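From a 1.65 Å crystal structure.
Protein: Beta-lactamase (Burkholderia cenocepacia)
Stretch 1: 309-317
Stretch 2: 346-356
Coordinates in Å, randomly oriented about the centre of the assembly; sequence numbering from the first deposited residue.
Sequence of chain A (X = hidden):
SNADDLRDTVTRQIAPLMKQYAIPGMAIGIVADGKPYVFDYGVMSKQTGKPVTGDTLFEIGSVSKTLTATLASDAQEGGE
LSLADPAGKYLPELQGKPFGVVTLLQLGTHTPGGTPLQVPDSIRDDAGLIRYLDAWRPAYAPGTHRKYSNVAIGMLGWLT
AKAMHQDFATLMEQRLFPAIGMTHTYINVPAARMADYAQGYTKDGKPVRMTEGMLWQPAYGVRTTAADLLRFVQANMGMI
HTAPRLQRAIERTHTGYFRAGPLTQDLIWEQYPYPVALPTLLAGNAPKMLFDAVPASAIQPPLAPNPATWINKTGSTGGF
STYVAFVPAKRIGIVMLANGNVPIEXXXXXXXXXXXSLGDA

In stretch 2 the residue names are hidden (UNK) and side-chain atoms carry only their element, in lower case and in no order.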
# COMPACT_ATOMS: atom_id res chain seq x y z
N THR A 309 6.24 -5.14 16.02
CA THR A 309 4.99 -5.40 15.33
C THR A 309 5.26 -6.05 13.98
O THR A 309 6.36 -5.97 13.44
CB THR A 309 4.17 -4.12 15.14
OG1 THR A 309 5.01 -3.07 14.66
CG2 THR A 309 3.60 -3.68 16.43
N TRP A 310 4.24 -6.73 13.47
CA TRP A 310 4.20 -7.20 12.08
C TRP A 310 3.33 -6.21 11.32
O TRP A 310 2.12 -6.13 11.56
CB TRP A 310 3.64 -8.61 12.00
CG TRP A 310 3.42 -9.13 10.57
CD1 TRP A 310 2.49 -8.69 9.67
CD2 TRP A 310 4.12 -10.21 9.92
NE1 TRP A 310 2.58 -9.41 8.50
CE2 TRP A 310 3.57 -10.35 8.63
CE3 TRP A 310 5.15 -11.07 10.31
CZ2 TRP A 310 4.03 -11.31 7.73
CZ3 TRP A 310 5.60 -12.02 9.41
CH2 TRP A 310 5.04 -12.13 8.14
N ILE A 311 3.94 -5.45 10.42
CA ILE A 311 3.28 -4.40 9.65
C ILE A 311 3.18 -4.89 8.22
O ILE A 311 4.18 -5.35 7.65
CB ILE A 311 4.07 -3.08 9.73
CG1 ILE A 311 4.28 -2.67 11.19
CG2 ILE A 311 3.37 -2.00 8.93
CD1 ILE A 311 5.27 -1.55 11.35
N ASN A 312 1.99 -4.81 7.63
CA ASN A 312 1.81 -5.33 6.28
C ASN A 312 0.75 -4.55 5.51
O ASN A 312 0.05 -3.69 6.04
CB ASN A 312 1.48 -6.85 6.28
CG ASN A 312 0.13 -7.18 6.90
OD1 ASN A 312 -0.63 -6.32 7.35
ND2 ASN A 312 -0.19 -8.47 6.91
N LYS A 313 0.67 -4.85 4.21
CA LYS A 313 -0.37 -4.32 3.35
C LYS A 313 -0.46 -5.19 2.10
O LYS A 313 0.57 -5.57 1.54
CB LYS A 313 -0.09 -2.87 2.94
CG LYS A 313 -1.13 -2.26 2.03
CD LYS A 313 -2.39 -1.95 2.80
CE LYS A 313 -3.53 -1.60 1.85
NZ LYS A 313 -4.15 -2.82 1.24
N THR A 314 -1.68 -5.49 1.68
CA THR A 314 -1.95 -6.21 0.44
C THR A 314 -2.31 -5.25 -0.69
O THR A 314 -2.74 -4.12 -0.47
CB THR A 314 -3.10 -7.20 0.64
OG1 THR A 314 -4.14 -6.55 1.39
CG2 THR A 314 -2.64 -8.43 1.38
N GLY A 315 -2.13 -5.73 -1.92
CA GLY A 315 -2.55 -5.00 -3.09
C GLY A 315 -2.98 -5.93 -4.20
O GLY A 315 -2.32 -6.95 -4.45
N SER A 316 -4.10 -5.62 -4.87
CA SER A 316 -4.61 -6.47 -5.94
C SER A 316 -5.22 -5.61 -7.02
O SER A 316 -6.21 -4.91 -6.77
CB SER A 316 -5.65 -7.47 -5.42
OG SER A 316 -5.08 -8.42 -4.54
N THR A 317 -4.65 -5.66 -8.22
CA THR A 317 -5.31 -5.14 -9.41
C THR A 317 -5.82 -6.31 -10.26
O THR A 317 -5.65 -7.48 -9.91
CB THR A 317 -4.36 -4.25 -10.22
OG1 THR A 317 -3.24 -5.03 -10.66
CG2 THR A 317 -3.87 -3.11 -9.37
N UNK A 346 -2.42 -16.87 0.46
CA UNK A 346 -1.23 -17.58 0.01
C UNK A 346 -0.00 -16.67 -0.04
O UNK A 346 1.12 -17.13 0.19
c UNK A 346 -1.81 -20.53 -0.46
o UNK A 346 -0.58 -20.71 -0.42
o UNK A 346 -2.61 -21.23 0.20
c UNK A 346 -1.48 -18.21 -1.37
c UNK A 346 -2.38 -19.42 -1.32
N UNK A 347 -0.19 -15.38 -0.33
CA UNK A 347 0.92 -14.44 -0.16
C UNK A 347 1.31 -14.36 1.31
O UNK A 347 2.50 -14.30 1.65
c UNK A 347 -0.84 -11.67 -2.24
n UNK A 347 -3.82 -10.82 -4.20
n UNK A 347 -2.02 -11.72 -3.10
c UNK A 347 -2.76 -10.68 -3.42
n UNK A 347 -2.44 -9.48 -2.96
c UNK A 347 0.54 -13.06 -0.69
c UNK A 347 -0.35 -13.07 -1.90
N UNK A 348 0.31 -14.36 2.19
CA UNK A 348 0.57 -14.25 3.62
C UNK A 348 1.36 -15.46 4.10
O UNK A 348 2.38 -15.31 4.80
c UNK A 348 -0.76 -14.10 4.39
c UNK A 348 -0.53 -14.17 5.87
c UNK A 348 -1.44 -12.80 4.01
N UNK A 349 0.94 -16.66 3.71
CA UNK A 349 1.58 -17.88 4.19
C UNK A 349 3.03 -17.95 3.75
O UNK A 349 3.90 -18.33 4.53
c UNK A 349 -2.69 -20.36 3.48
n UNK A 349 -3.22 -21.34 2.49
c UNK A 349 -1.19 -20.53 3.66
c UNK A 349 0.83 -19.11 3.69
c UNK A 349 -0.56 -19.29 4.26
N UNK A 350 3.30 -17.58 2.49
CA UNK A 350 4.67 -17.64 1.99
C UNK A 350 5.56 -16.62 2.71
O UNK A 350 6.69 -16.94 3.09
c UNK A 350 4.68 -17.42 0.48
N UNK A 351 5.07 -15.40 2.90
CA UNK A 351 5.84 -14.41 3.65
C UNK A 351 6.13 -14.89 5.06
O UNK A 351 7.25 -14.75 5.56
c UNK A 351 5.09 -13.09 3.67
N UNK A 352 5.13 -15.47 5.72
CA UNK A 352 5.31 -15.94 7.09
C UNK A 352 6.35 -17.05 7.15
O UNK A 352 7.20 -17.06 8.04
c UNK A 352 3.95 -17.94 9.66
c UNK A 352 3.75 -17.09 11.89
c UNK A 352 3.78 -15.60 10.03
o UNK A 352 3.68 -17.32 13.25
c UNK A 352 3.97 -16.42 7.65
c UNK A 352 3.88 -18.17 11.03
c UNK A 352 3.91 -16.65 9.14
c UNK A 352 3.70 -15.81 11.40
N UNK A 353 6.30 -17.98 6.20
CA UNK A 353 7.31 -19.04 6.17
C UNK A 353 8.68 -18.47 5.83
O UNK A 353 9.67 -18.78 6.50
c UNK A 353 2.91 -22.13 3.66
n UNK A 353 3.86 -22.31 4.56
c UNK A 353 6.91 -20.10 5.15
c UNK A 353 5.23 -21.80 4.42
n UNK A 353 3.17 -21.45 2.54
n UNK A 353 1.69 -22.63 3.86
c UNK A 353 5.57 -20.74 5.45
N UNK A 354 8.76 -17.64 4.78
CA UNK A 354 10.04 -17.07 4.38
C UNK A 354 10.64 -16.25 5.52
O UNK A 354 11.77 -16.50 5.95
c UNK A 354 11.13 -15.41 2.87
c UNK A 354 9.60 -17.11 1.91
c UNK A 354 9.12 -16.35 0.71
c UNK A 354 9.88 -16.22 3.11
N UNK A 355 9.88 -15.28 6.03
CA UNK A 355 10.42 -14.45 7.11
C UNK A 355 10.73 -15.28 8.36
O UNK A 355 11.69 -14.97 9.08
c UNK A 355 9.39 -12.22 6.40
c UNK A 355 10.78 -11.89 5.86
c UNK A 355 8.72 -10.98 6.98
c UNK A 355 9.45 -13.32 7.45
N UNK A 356 9.96 -16.34 8.62
CA UNK A 356 10.29 -17.24 9.71
C UNK A 356 11.60 -17.97 9.52
O UNK A 356 12.15 -18.48 10.50

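Stretch 2 is one helical segment, and the side chain at each position must be read from its atoms. Position 346 has three carbons, the third carrying two oxygens, and lies beyond reach of the strand. A carboxylate on that chain is Glu346, its charge suited to a partly exposed site. Position 347 carries three carbons, a nitrogen, then a carbon bearing two more nitrogens; its CB points toward the strand, and its terminal nitrogens reach a backbone oxygen and a hydroxyl there. This guanidinium identifies Arg347, long enough to bridge a CA separation of 8.7 Å from Thr314.

Position 348 has one carbon carrying two others, buried and pointing sideways: Val348, a compact apolar filler. At 349, four carbons in a row end in nitrogen, out of reach of the strand. This is Lys349, whose NZ forms a salt bridge with Glu346 OE2 at a very short 2.4 Å, one turn back along the helix.

Positions 350 and 351 each have a single carbon. The first, out of reach of the strand, is Ala350, its small methyl group fitting a buried place; the second points toward it and is Ala351, whose backbone C lies 4.3 Å from Trp310 CH2, at the edge of the indole. So small a side chain keeps the helix surface low beside the large ring.

Position 352 shows one carbon and a six-carbon ring bearing an oxygen, with the ring near Trp310. It is Tyr352: its CD1 lies 4.1 Å from Trp310 CZ3, while its OH is hydrogen-bonded elsewhere in the structure. The amphipathic ring thus suits a partly exposed site.

Position 353 repeats the pattern of three carbons, nitrogen and a carbon with two nitrogens, but touches nothing on the strand: Arg353, whose charged guanidinium suits an exposed place. Position 354 has four carbons forked at the first, one arm two carbons long, out of the strand's reach: Ile354, an apolar branched chain suited to burial. Position 355 also has four carbons, forked at the second, and approaches the indole. This is Leu355, whose forked apolar chain lays a methyl against the ring, CD1 4.0 Å from Trp310 CH2. Position 356 has no side-chain atoms and is Gly356; an ideal CB would clash with Tyr352 O at 2.9 Å.

The contact has an apolar and a polar part. Trp310 spans the gap between backbones to pack against Ala351, Tyr352 and Leu355, its ring oblique to the tyrosine at 47°. Toward the N-terminal end of this segment, Arg347 NH2 donates a well-aligned hydrogen bond to Ser316 OG (2.7 Å), while Arg347 NH1 gives Gly315 O a weak one (2.9 Å, 125°).

Stretch 2, residues 346-356: ERVKAAYRILG
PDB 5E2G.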